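Local structure of exported gluconolactonase (Xanthomonas campestris pv. campestris, 3DR2) at residues A[57-62]-A[297-302]; A[71-74]-A[80-83]. The protein hydrolyses the lactone ring of gluconolactone in glucose secondary metabolism, as a calcium-bound six-bladed beta-propeller enzyme of the SMP-30 family. All coordinates share one frame; numbering follows the deposited sequence.

Contact 1: A[57-62]-A[297-302]; sequences RTLVWS and PCLWML
Leu-299 lies over one face of the Trp-61 indole, and this CH-pi contact carries most of the meeting between 57-62 and 297-302. CG of Leu-299 sits 3.7 Å from the centroid of the six-membered ring of Trp-61, only 9° off the ring normal, so the branch point is centred above the benzo half. The rest of the leucine spreads across the same face: CD1 of Leu-299 reaches CZ3 of Trp-61 at 3.7 Å, while CB of Leu-299 is closest to the CE2-CZ2 bond, 3.8 Å from CZ2 of Trp-61. What presents the indole in this way is chi1 of Trp-61 at 89°, which lodges CG between the backbone N and the carbonyl carbon; the carbonyl oxygen of Leu-59 then lies at the ring edge, in its plane.

Each segment belongs to a different antiparallel sheet, strand 58-63 in one and strand 298-303 in the next, and the side chains fill the seam between two adjacent blades of the propeller. The two strands exchange no hydrogen bonds, and even their closest CA atoms, those of Trp-61 and Leu-299, stand 8.4 Å apart.

The second apolar meeting is methyl against methyl, CD1 of Leu-59 to CD1 of Leu-299 at 4.1 Å. One methyl of Leu-299 thus serves both the ring and the neighbouring leucine. The apolar layer extends further: Leu-59 also packs on Phe-292 and Trp-61 on Thr-294, both on strand 290-295 beside 298-303, and Leu-299 rests on Leu-40 and Tyr-41.

The polar link between the segments is indirect. NE1 of Trp-61 makes a weak hydrogen bond to OG of Ser-47, and that hydroxyl is also weakly bonded to O of Cys-298, bridging the two segments through a third strand.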
loop_
_atom_site.group_PDB
_atom_site.type_symbol
_atom_site.label_atom_id
_atom_site.label_comp_id
_atom_site.label_asym_id
_atom_site.label_seq_id
_atom_site.Cartn_x
_atom_site.Cartn_y
_atom_site.Cartn_z
ATOM N N ARG A 57 -7.632 -24.623 7.262
ATOM C CA ARG A 57 -6.476 -24.583 8.160
ATOM C C ARG A 57 -5.540 -23.470 7.734
ATOM O O ARG A 57 -4.326 -23.656 7.592
ATOM C CB ARG A 57 -5.746 -25.931 8.182
ATOM C CG ARG A 57 -6.589 -27.048 8.800
ATOM C CD ARG A 57 -5.725 -28.180 9.357
ATOM N NE ARG A 57 -4.944 -27.764 10.524
ATOM C CZ ARG A 57 -5.427 -27.627 11.756
ATOM N NH1 ARG A 57 -6.705 -27.876 12.011
ATOM N NH2 ARG A 57 -4.627 -27.228 12.739
ATOM N N THR A 58 -6.134 -22.295 7.556
ATOM C CA THR A 58 -5.418 -21.112 7.108
ATOM C C THR A 58 -5.701 -19.894 7.984
ATOM O O THR A 58 -6.830 -19.698 8.428
ATOM C CB THR A 58 -5.847 -20.761 5.665
ATOM O OG1 THR A 58 -5.520 -21.848 4.788
ATOM C CG2 THR A 58 -5.163 -19.485 5.186
ATOM N N LEU A 59 -4.673 -19.088 8.239
ATOM C CA LEU A 59 -4.854 -17.856 9.005
ATOM C C LEU A 59 -5.081 -16.779 7.944
ATOM O O LEU A 59 -4.184 -16.471 7.156
ATOM C CB LEU A 59 -3.607 -17.514 9.829
ATOM C CG LEU A 59 -3.710 -16.338 10.818
ATOM C CD1 LEU A 59 -3.815 -14.997 10.086
ATOM C CD2 LEU A 59 -4.925 -16.545 11.723
ATOM N N VAL A 60 -6.288 -16.232 7.919
ATOM C CA VAL A 60 -6.672 -15.197 6.965
ATOM C C VAL A 60 -6.471 -13.807 7.569
ATOM O O VAL A 60 -6.859 -13.573 8.704
ATOM C CB VAL A 60 -8.168 -15.339 6.608
ATOM C CG1 VAL A 60 -8.582 -14.229 5.658
ATOM C CG2 VAL A 60 -8.441 -16.713 6.003
ATOM N N TRP A 61 -5.860 -12.885 6.835
ATOM C CA TRP A 61 -5.707 -11.535 7.364
ATOM C C TRP A 61 -5.601 -10.554 6.207
ATOM O O TRP A 61 -5.386 -10.960 5.067
ATOM C CB TRP A 61 -4.511 -11.454 8.326
ATOM C CG TRP A 61 -3.178 -11.136 7.741
ATOM C CD1 TRP A 61 -2.541 -9.936 7.782
ATOM C CD2 TRP A 61 -2.278 -12.048 7.096
ATOM N NE1 TRP A 61 -1.295 -10.037 7.210
ATOM C CE2 TRP A 61 -1.108 -11.324 6.780
ATOM C CE3 TRP A 61 -2.345 -13.407 6.759
ATOM C CZ2 TRP A 61 -0.010 -11.912 6.139
ATOM C CZ3 TRP A 61 -1.254 -13.991 6.122
ATOM C CH2 TRP A 61 -0.102 -13.241 5.818
ATOM N N SER A 62 -5.787 -9.270 6.490
ATOM C CA SER A 62 -5.754 -8.263 5.438
ATOM C C SER A 62 -4.519 -7.395 5.380
ATOM O O SER A 62 -3.914 -7.094 6.397
ATOM C CB SER A 62 -6.932 -7.290 5.594
ATOM O OG SER A 62 -8.171 -7.956 5.584
ATOM N N PRO A 297 3.909 -4.343 8.308
ATOM C CA PRO A 297 4.220 -5.317 7.258
ATOM C C PRO A 297 4.138 -6.774 7.709
ATOM O O PRO A 297 4.223 -7.683 6.881
ATOM C CB PRO A 297 5.655 -4.952 6.863
ATOM C CG PRO A 297 5.794 -3.517 7.276
ATOM C CD PRO A 297 5.075 -3.493 8.598
ATOM N N CYS A 298 3.927 -6.994 9.002
ATOM C CA CYS A 298 3.964 -8.348 9.541
ATOM C C CYS A 298 2.763 -9.106 10.069
ATOM O O CYS A 298 1.751 -8.544 10.484
ATOM C CB CYS A 298 4.997 -8.399 10.667
ATOM S SG CYS A 298 6.569 -7.613 10.312
ATOM N N LEU A 299 2.949 -10.424 10.085
ATOM C CA LEU A 299 2.007 -11.374 10.656
ATOM C C LEU A 299 2.951 -12.170 11.564
ATOM O O LEU A 299 3.864 -12.844 11.078
ATOM C CB LEU A 299 1.410 -12.299 9.594
ATOM C CG LEU A 299 0.089 -13.022 9.904
ATOM C CD1 LEU A 299 0.225 -14.478 9.512
ATOM C CD2 LEU A 299 -0.308 -12.900 11.367
ATOM N N TRP A 300 2.767 -12.052 12.873
ATOM C CA TRP A 300 3.613 -12.774 13.821
ATOM C C TRP A 300 2.808 -13.904 14.451
ATOM O O TRP A 300 1.580 -13.925 14.369
ATOM C CB TRP A 300 4.098 -11.838 14.927
ATOM C CG TRP A 300 4.881 -10.648 14.452
ATOM C CD1 TRP A 300 6.115 -10.650 13.861
ATOM C CD2 TRP A 300 4.500 -9.271 14.578
ATOM N NE1 TRP A 300 6.529 -9.359 13.619
ATOM C CE2 TRP A 300 5.556 -8.494 14.048
ATOM C CE3 TRP A 300 3.369 -8.619 15.091
ATOM C CZ2 TRP A 300 5.515 -7.096 14.018
ATOM C CZ3 TRP A 300 3.329 -7.227 15.061
ATOM C CH2 TRP A 300 4.399 -6.483 14.527
ATOM N N MET A 301 3.496 -14.846 15.088
ATOM C CA MET A 301 2.797 -15.946 15.739
ATOM C C MET A 301 3.538 -16.413 16.982
ATOM O O MET A 301 4.766 -16.477 16.996
ATOM C CB MET A 301 2.610 -17.126 14.776
ATOM C CG MET A 301 1.748 -18.264 15.341
ATOM S SD MET A 301 2.688 -19.618 16.155
ATOM C CE MET A 301 3.323 -20.444 14.698
ATOM N N LEU A 302 2.776 -16.722 18.026
ATOM C CA LEU A 302 3.336 -17.195 19.286
ATOM C C LEU A 302 2.781 -18.591 19.550
ATOM O O LEU A 302 1.607 -18.753 19.892
ATOM C CB LEU A 302 2.941 -16.257 20.432
ATOM C CG LEU A 302 3.646 -16.508 21.768
ATOM C CD1 LEU A 302 5.130 -16.230 21.612
ATOM C CD2 LEU A 302 3.054 -15.612 22.850
#

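Contact 2: A[71-74]-A[80-83]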
loop_
_atom_site.group_PDB
_atom_site.type_symbol
_atom_site.label_atom_id
_atom_site.label_comp_id
_atom_site.label_asym_id
_atom_site.label_seq_id
_atom_site.Cartn_x
_atom_site.Cartn_y
_atom_site.Cartn_z
ATOM N N GLY A 71 -3.629 -15.391 2.939
ATOM C CA GLY A 71 -3.876 -16.623 3.659
ATOM C C GLY A 71 -2.583 -17.356 3.978
ATOM O O GLY A 71 -1.826 -17.724 3.078
ATOM N N TRP A 72 -2.328 -17.560 5.266
ATOM C CA TRP A 72 -1.132 -18.265 5.713
ATOM C C TRP A 72 -1.465 -19.746 5.852
ATOM O O TRP A 72 -2.389 -20.104 6.582
ATOM C CB TRP A 72 -0.677 -17.729 7.070
ATOM C CG TRP A 72 0.459 -18.497 7.674
ATOM C CD1 TRP A 72 1.786 -18.381 7.371
ATOM C CD2 TRP A 72 0.364 -19.509 8.683
ATOM N NE1 TRP A 72 2.525 -19.258 8.134
ATOM C CE2 TRP A 72 1.678 -19.961 8.948
ATOM C CE3 TRP A 72 -0.704 -20.078 9.391
ATOM C CZ2 TRP A 72 1.952 -20.958 9.893
ATOM C CZ3 TRP A 72 -0.428 -21.070 10.332
ATOM C CH2 TRP A 72 0.892 -21.496 10.572
ATOM N N ARG A 73 -0.719 -20.590 5.137
ATOM C CA ARG A 73 -0.905 -22.041 5.178
ATOM C C ARG A 73 0.066 -22.588 6.227
ATOM O O ARG A 73 1.121 -22.008 6.462
ATOM C CB ARG A 73 -0.597 -22.660 3.812
ATOM C CG ARG A 73 -1.173 -21.911 2.614
ATOM C CD ARG A 73 -2.682 -21.693 2.695
ATOM N NE ARG A 73 -3.197 -21.226 1.406
ATOM C CZ ARG A 73 -4.485 -21.098 1.100
ATOM N NH1 ARG A 73 -5.425 -21.390 1.995
ATOM N NH2 ARG A 73 -4.836 -20.715 -0.124
ATOM N N GLU A 74 -0.269 -23.713 6.841
ATOM C CA GLU A 74 0.586 -24.252 7.889
ATOM C C GLU A 74 2.009 -24.655 7.493
ATOM O O GLU A 74 2.855 -24.864 8.362
ATOM C CB GLU A 74 -0.139 -25.400 8.593
ATOM C CG GLU A 74 -1.442 -24.935 9.247
ATOM C CD GLU A 74 -2.095 -25.999 10.101
ATOM O OE1 GLU A 74 -2.407 -27.081 9.567
ATOM O OE2 GLU A 74 -2.301 -25.747 11.309
ATOM N N VAL A 80 -2.521 -15.185 -1.949
ATOM C CA VAL A 80 -3.455 -14.072 -2.012
ATOM C C VAL A 80 -4.838 -14.705 -2.183
ATOM O O VAL A 80 -5.101 -15.367 -3.194
ATOM C CB VAL A 80 -3.162 -13.151 -3.218
ATOM C CG1 VAL A 80 -4.215 -12.045 -3.297
ATOM C CG2 VAL A 80 -1.768 -12.544 -3.085
ATOM N N LEU A 81 -5.710 -14.518 -1.193
ATOM C CA LEU A 81 -7.063 -15.069 -1.234
ATOM C C LEU A 81 -8.017 -14.133 -1.970
ATOM O O LEU A 81 -8.877 -14.584 -2.723
ATOM C CB LEU A 81 -7.577 -15.327 0.189
ATOM C CG LEU A 81 -6.787 -16.341 1.026
ATOM C CD1 LEU A 81 -7.362 -16.410 2.444
ATOM C CD2 LEU A 81 -6.848 -17.710 0.359
ATOM N N LEU A 82 -7.863 -12.833 -1.735
ATOM C CA LEU A 82 -8.679 -11.811 -2.392
ATOM C C LEU A 82 -7.717 -10.711 -2.822
ATOM O O LEU A 82 -6.948 -10.212 -2.007
ATOM C CB LEU A 82 -9.727 -11.245 -1.428
ATOM C CG LEU A 82 -10.831 -12.208 -0.994
ATOM C CD1 LEU A 82 -11.726 -11.539 0.033
ATOM C CD2 LEU A 82 -11.640 -12.629 -2.202
ATOM N N ASP A 83 -7.759 -10.336 -4.100
ATOM C CA ASP A 83 -6.849 -9.323 -4.624
ATOM C C ASP A 83 -7.559 -8.037 -5.048
ATOM O O ASP A 83 -8.755 -8.048 -5.360
ATOM C CB ASP A 83 -6.073 -9.910 -5.813
ATOM C CG ASP A 83 -4.820 -9.116 -6.152
ATOM O OD1 ASP A 83 -4.072 -8.734 -5.222
ATOM O OD2 ASP A 83 -4.572 -8.894 -7.356
#
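Leu-81 points its side chain at strand 68-73, setting one methyl against Gly-71 and the other against Arg-73. CD1 of Leu-81 lies against the main chain of Gly-71, 3.7 Å from CA of Gly-71, and CG of Leu-81 is 3.8 Å from the N of the same glycine. With no side chain on Gly-71, the leucine comes right down onto the strand. The other methyl, CD2 of Leu-81, meets NH2 of Arg-73 at 3.6 Å, oblique to the guanidinium.

Arg-73 reaches this methyl by folding back: its chain bends at chi2 (-55°) and then runs extended, bringing the guanidinium over toward Leu-81 although its CB does not set out in that direction. NE of Arg-73 forms a salt bridge with OD2 of Asp-79, and NH1 is turned to Thr-58 of the adjacent strand by a probable hydrogen bond.

The two segments are arms of one beta hairpin, 68-73 and 78-83, within a propeller blade. Leu-81 and Leu-82 both face Val-69 in a classic beta bulge, where the second arm turns a corner, and the side chain of Leu-81 also touches Val-60 one strand further in.

Between these two segments themselves the meeting is wholly van der Waals: Leu-81 gives the arginine an apolar flank, while the direction of its guanidinium is probably set by Asp-79 and Thr-58.

How the contacts relate
Contacts 1 and 2 share one blade, since strands 58-63 and 68-73 are neighbours in its sheet; their centres are about 9 Å apart, with contact 2 nested inside the loop that contact 1 closes. Polar groups join them: NE of Arg-57 to OE1 of Glu-74 is a 2.8 Å salt bridge, and the probable hydrogen bond between OG1 of Thr-58 and NH1 of Arg-73 is also 2.8 Å. Contact 1 binds this blade to the next, whereas contact 2 works within it. The Leu-59 side chain is about 9 Å from a bound calcium ion and that of Leu-81 about 14 Å from one. Ser-62 of contact 1 pairs by backbone with Glu-48, a calcium ligand.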